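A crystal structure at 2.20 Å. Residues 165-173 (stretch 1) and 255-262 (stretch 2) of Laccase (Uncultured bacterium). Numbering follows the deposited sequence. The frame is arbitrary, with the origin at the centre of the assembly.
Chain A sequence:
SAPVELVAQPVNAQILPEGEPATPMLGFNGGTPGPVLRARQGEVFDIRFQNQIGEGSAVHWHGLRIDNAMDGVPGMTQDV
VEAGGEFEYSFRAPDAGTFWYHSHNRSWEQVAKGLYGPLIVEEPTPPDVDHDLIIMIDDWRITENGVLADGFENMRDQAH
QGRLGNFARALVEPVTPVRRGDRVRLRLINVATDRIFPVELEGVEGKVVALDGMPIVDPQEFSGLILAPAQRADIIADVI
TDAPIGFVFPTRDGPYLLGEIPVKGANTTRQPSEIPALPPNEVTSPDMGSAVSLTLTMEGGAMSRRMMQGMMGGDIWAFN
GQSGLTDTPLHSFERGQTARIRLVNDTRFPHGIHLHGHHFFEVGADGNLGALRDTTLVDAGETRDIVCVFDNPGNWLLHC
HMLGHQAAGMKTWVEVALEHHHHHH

Stretch 1, residues 165-173: GNFARALVE
Stretch 2 (255-262) PYLLGEIP

Residues 167-173 and 256-261 are strands of one chain running in nearly the same direction: their N-to-C axes differ by 15° (signed crossing angle -15°) and approach to 4.5 Å. The register is fixed at Arg169 and Leu258, whose CA atoms lie 4.5 Å apart; the strands come closest there, and their CA atoms are farther apart on both sides, 9.8 Å at Phe167 and Tyr256 and 7.6 Å at Val172 and Ile261. Stretch 1 keeps extended phi/psi values from Phe167 (-114/110) through Arg169 (-141/147) to Glu173 (-133/120). Stretch 2 is extended at Tyr256 (-107/125) and Leu257 (-83/111). Leu258 alone departs, at -70/-37; Gly259 (166/-179) is already almost fully extended, and Glu260 (-152/161) follows.

One backbone-to-backbone hydrogen bond joins the strands, from Ala170 N to Leu258 O (2.9 Å, 173° at the hydrogen). The same oxygen receives a CA-H...O contact from Arg169 CA at 3.4 Å, with 139° at the hydrogen. At Gly259 an ideal CB would lie 2.9 Å from Ala170 O, a clash that the absent side chain avoids.

Tyr256 (chi1 178°, t; chi2 94°) points toward stretch 1, so its hydroxyl reaches the backbone there: Ala168 N donates to Tyr256 OH at 3.1 Å and 175°. Ala168 CB also packs 4.0 Å from Tyr256 CE2.

The apolar contacts continue along the strands. Leu258 (chi1 -58°, m; chi2 168°, t) places CD2 3.8 Å from Ala168 CB, while its CB lies 3.8 Å from Ala170 CB. Farther on, Val172 (chi1 -179°, t) points toward stretch 2, and its CG1 meets Ile261 CG1 at 4.0 Å; Ile261 adopts m, t (-62°, 167°). Phe167 (t, -164°) and Leu171 (m, t) point away. In total, 374 Å² is buried.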

ATOM      1  N   GLY A 165     -15.452  -1.874 -13.644  1.00 50.98           N
ATOM      2  CA  GLY A 165     -15.308  -2.027 -12.210  1.00 49.99           C
ATOM      3  C   GLY A 165     -16.606  -1.826 -11.479  1.00 50.58           C
ATOM      4  O   GLY A 165     -17.220  -0.741 -11.555  1.00 50.37           O
ATOM      5  N   ASN A 166     -17.005  -2.867 -10.746  0.60 49.99           N
ATOM      6  CA  ASN A 166     -18.321  -2.868 -10.154  0.60 50.99           C
ATOM      7  C   ASN A 166     -18.461  -2.852  -8.618  1.00 49.20           C
ATOM      8  O   ASN A 166     -19.250  -2.067  -8.096  1.00 50.46           O
ATOM      9  CB  ASN A 166     -19.219  -3.949 -10.777  1.00 52.28           C
ATOM     10  CG  ASN A 166     -20.657  -3.541 -10.744  1.00 56.14           C
ATOM     11  OD1 ASN A 166     -20.978  -2.499 -10.173  1.00 60.28           O
ATOM     12  ND2 ASN A 166     -21.539  -4.322 -11.370  1.00 61.45           N
ATOM     13  N   PHE A 167     -17.776  -3.746  -7.915  1.00 46.65           N
ATOM     14  CA  PHE A 167     -17.919  -3.790  -6.470  1.00 44.01           C
ATOM     15  C   PHE A 167     -16.597  -3.392  -5.826  1.00 40.41           C
ATOM     16  O   PHE A 167     -15.616  -4.092  -5.948  1.00 39.98           O
ATOM     17  CB  PHE A 167     -18.402  -5.170  -5.987  1.00 44.94           C
ATOM     18  CG  PHE A 167     -18.913  -5.156  -4.577  1.00 46.63           C
ATOM     19  CD1 PHE A 167     -20.139  -4.559  -4.277  1.00 50.57           C
ATOM     20  CD2 PHE A 167     -18.144  -5.680  -3.533  1.00 46.78           C
ATOM     21  CE1 PHE A 167     -20.601  -4.507  -2.961  1.00 52.02           C
ATOM     22  CE2 PHE A 167     -18.585  -5.637  -2.216  1.00 47.30           C
ATOM     23  CZ  PHE A 167     -19.804  -5.045  -1.919  1.00 50.81           C
ATOM     24  N   ALA A 168     -16.573  -2.222  -5.205  1.00 37.74           N
ATOM     25  CA  ALA A 168     -15.370  -1.683  -4.578  1.00 33.77           C
ATOM     26  C   ALA A 168     -15.762  -1.403  -3.142  1.00 31.88           C
ATOM     27  O   ALA A 168     -16.878  -1.008  -2.908  1.00 30.81           O
ATOM     28  CB  ALA A 168     -14.940  -0.424  -5.294  1.00 32.73           C
ATOM     29  N   ARG A 169     -14.881  -1.695  -2.188  1.00 30.23           N
ATOM     30  CA  ARG A 169     -15.149  -1.428  -0.790  1.00 31.54           C
ATOM     31  C   ARG A 169     -13.930  -0.929  -0.082  1.00 30.34           C
ATOM     32  O   ARG A 169     -12.820  -1.358  -0.394  1.00 30.62           O
ATOM     33  CB  ARG A 169     -15.576  -2.690  -0.039  1.00 31.81           C
ATOM     34  CG  ARG A 169     -17.052  -2.871   0.078  1.00 37.16           C
ATOM     35  CD  ARG A 169     -17.327  -4.113   0.878  1.00 38.89           C
ATOM     36  NE  ARG A 169     -17.443  -3.764   2.265  1.00 40.96           N
ATOM     37  CZ  ARG A 169     -17.463  -4.622   3.275  1.00 44.39           C
ATOM     38  NH1 ARG A 169     -17.381  -5.952   3.067  1.00 41.61           N
ATOM     39  NH2 ARG A 169     -17.561  -4.126   4.507  1.00 44.46           N
ATOM     40  N   ALA A 170     -14.177  -0.055   0.885  1.00 29.85           N
ATOM     41  CA  ALA A 170     -13.212   0.381   1.867  1.00 30.39           C
ATOM     42  C   ALA A 170     -13.440  -0.435   3.144  1.00 31.10           C
ATOM     43  O   ALA A 170     -14.438  -0.287   3.793  1.00 32.18           O
ATOM     44  CB  ALA A 170     -13.418   1.885   2.161  1.00 30.69           C
ATOM     45  N   LEU A 171     -12.507  -1.306   3.483  1.00 31.30           N
ATOM     46  CA  LEU A 171     -12.602  -2.121   4.681  1.00 32.04           C
ATOM     47  C   LEU A 171     -11.907  -1.395   5.797  1.00 32.54           C
ATOM     48  O   LEU A 171     -10.766  -0.963   5.633  1.00 32.39           O
ATOM     49  CB  LEU A 171     -11.927  -3.468   4.464  1.00 32.24           C
ATOM     50  CG  LEU A 171     -12.515  -4.243   3.274  1.00 34.60           C
ATOM     51  CD1 LEU A 171     -11.681  -5.453   2.942  1.00 37.38           C
ATOM     52  CD2 LEU A 171     -13.925  -4.700   3.573  1.00 35.77           C
ATOM     53  N   VAL A 172     -12.605  -1.276   6.926  1.00 32.44           N
ATOM     54  CA  VAL A 172     -12.160  -0.469   8.034  1.00 33.89           C
ATOM     55  C   VAL A 172     -11.698  -1.414   9.128  1.00 34.73           C
ATOM     56  O   VAL A 172     -12.396  -2.368   9.470  1.00 35.01           O
ATOM     57  CB  VAL A 172     -13.309   0.464   8.558  1.00 34.20           C
ATOM     58  CG1 VAL A 172     -12.830   1.304   9.696  1.00 34.32           C
ATOM     59  CG2 VAL A 172     -13.802   1.385   7.429  1.00 32.24           C
ATOM     60  N   GLU A 173     -10.494  -1.189   9.624  1.00 35.79           N
ATOM     61  CA  GLU A 173      -9.928  -2.042  10.664  1.00 37.69           C
ATOM     62  C   GLU A 173      -9.339  -1.176  11.756  1.00 39.20           C
ATOM     63  O   GLU A 173      -8.460  -0.373  11.464  1.00 38.70           O
ATOM     64  CB  GLU A 173      -8.845  -2.951  10.082  1.00 37.79           C
ATOM     65  CG  GLU A 173      -8.060  -3.770  11.134  1.00 39.01           C
ATOM     66  CD  GLU A 173      -8.939  -4.691  11.947  1.00 42.26           C
ATOM     67  OE1 GLU A 173      -9.731  -5.443  11.345  1.00 40.73           O
ATOM     68  OE2 GLU A 173      -8.837  -4.660  13.200  1.00 46.41           O
ATOM     69  N   PRO A 255     -21.659   9.868  -7.025  1.00 37.18           N
ATOM     70  CA  PRO A 255     -20.793   9.287  -6.001  1.00 35.94           C
ATOM     71  C   PRO A 255     -21.077   7.804  -5.749  1.00 35.82           C
ATOM     72  O   PRO A 255     -22.225   7.357  -5.703  1.00 37.15           O
ATOM     73  CB  PRO A 255     -21.112  10.115  -4.726  1.00 37.16           C
ATOM     74  CG  PRO A 255     -22.405  10.775  -4.966  1.00 39.26           C
ATOM     75  CD  PRO A 255     -22.505  10.955  -6.490  1.00 39.52           C
ATOM     76  N   TYR A 256     -20.021   7.042  -5.609  1.00 35.20           N
ATOM     77  CA  TYR A 256     -20.135   5.642  -5.222  1.00 35.61           C
ATOM     78  C   TYR A 256     -19.655   5.536  -3.760  1.00 35.18           C
ATOM     79  O   TYR A 256     -18.541   5.953  -3.450  1.00 34.68           O
ATOM     80  CB  TYR A 256     -19.255   4.798  -6.166  1.00 34.72           C
ATOM     81  CG  TYR A 256     -19.246   3.322  -5.843  1.00 35.24           C
ATOM     82  CD1 TYR A 256     -20.127   2.457  -6.486  1.00 37.62           C
ATOM     83  CD2 TYR A 256     -18.365   2.795  -4.908  1.00 35.26           C
ATOM     84  CE1 TYR A 256     -20.144   1.120  -6.195  1.00 38.64           C
ATOM     85  CE2 TYR A 256     -18.374   1.432  -4.607  1.00 36.55           C
ATOM     86  CZ  TYR A 256     -19.273   0.619  -5.261  1.00 36.55           C
ATOM     87  OH  TYR A 256     -19.313  -0.697  -5.016  1.00 36.69           O
ATOM     88  N   LEU A 257     -20.465   4.992  -2.859  1.00 35.36           N
ATOM     89  CA  LEU A 257     -20.003   4.851  -1.461  1.00 35.71           C
ATOM     90  C   LEU A 257     -19.152   3.583  -1.244  1.00 34.20           C
ATOM     91  O   LEU A 257     -19.683   2.470  -1.326  1.00 33.63           O
ATOM     92  CB  LEU A 257     -21.187   4.888  -0.464  1.00 36.69           C
ATOM     93  CG  LEU A 257     -20.889   4.905   1.048  1.00 38.11           C
ATOM     94  CD1 LEU A 257     -20.094   6.149   1.442  1.00 36.81           C
ATOM     95  CD2 LEU A 257     -22.208   4.841   1.870  1.00 38.93           C
ATOM     96  N   LEU A 258     -17.845   3.777  -0.993  1.00 33.30           N
ATOM     97  CA  LEU A 258     -16.881   2.690  -0.655  1.00 31.82           C
ATOM     98  C   LEU A 258     -17.119   2.083   0.729  1.00 32.15           C
ATOM     99  O   LEU A 258     -16.961   0.878   0.936  1.00 30.41           O
ATOM    100  CB  LEU A 258     -15.443   3.198  -0.717  1.00 29.58           C
ATOM    101  CG  LEU A 258     -14.985   3.778  -2.057  1.00 30.81           C
ATOM    102  CD1 LEU A 258     -13.635   4.514  -1.893  1.00 30.84           C
ATOM    103  CD2 LEU A 258     -14.860   2.647  -3.054  1.00 26.09           C
ATOM    104  N   GLY A 259     -17.490   2.935   1.678  1.00 33.47           N
ATOM    105  CA  GLY A 259     -17.793   2.479   3.023  1.00 34.61           C
ATOM    106  C   GLY A 259     -17.851   3.666   3.955  1.00 36.94           C
ATOM    107  O   GLY A 259     -17.655   4.803   3.527  1.00 37.05           O
ATOM    108  N   GLU A 260     -18.110   3.392   5.230  1.00 38.77           N
ATOM    109  CA  GLU A 260     -18.271   4.436   6.235  1.00 42.01           C
ATOM    110  C   GLU A 260     -17.886   3.988   7.639  1.00 42.32           C
ATOM    111  O   GLU A 260     -17.771   2.796   7.928  1.00 41.91           O
ATOM    112  CB  GLU A 260     -19.697   5.013   6.210  1.00 44.27           C
ATOM    113  CG  GLU A 260     -20.809   3.995   6.368  1.00 48.15           C
ATOM    114  CD  GLU A 260     -22.145   4.532   5.890  1.00 55.40           C
ATOM    115  OE1 GLU A 260     -22.167   5.592   5.222  1.00 57.61           O
ATOM    116  OE2 GLU A 260     -23.182   3.903   6.199  1.00 59.60           O
ATOM    117  N   ILE A 261     -17.648   4.972   8.493  1.00 43.82           N
ATOM    118  CA  ILE A 261     -17.369   4.740   9.894  1.00 44.73           C
ATOM    119  C   ILE A 261     -18.560   5.382  10.596  1.00 47.34           C
ATOM    120  O   ILE A 261     -18.730   6.599  10.534  1.00 47.99           O
ATOM    121  CB  ILE A 261     -16.039   5.407  10.317  1.00 45.15           C
ATOM    122  CG1 ILE A 261     -14.877   4.790   9.534  1.00 42.96           C
ATOM    123  CG2 ILE A 261     -15.814   5.288  11.812  1.00 44.72           C
ATOM    124  CD1 ILE A 261     -13.608   5.551   9.629  1.00 40.14           C
ATOM    125  N   PRO A 262     -19.414   4.553  11.221  1.00 48.23           N
ATOM    126  CA  PRO A 262     -20.600   5.050  11.901  1.00 50.52           C
ATOM    127  C   PRO A 262     -20.210   5.895  13.096  1.00 52.46           C
ATOM    128  O   PRO A 262     -19.217   5.607  13.780  1.00 51.93           O
ATOM    129  CB  PRO A 262     -21.326   3.775  12.347  1.00 51.02           C
ATOM    130  CG  PRO A 262     -20.280   2.719  12.355  1.00 50.54           C
ATOM    131  CD  PRO A 262     -19.341   3.080  11.231  1.00 47.06           C
TER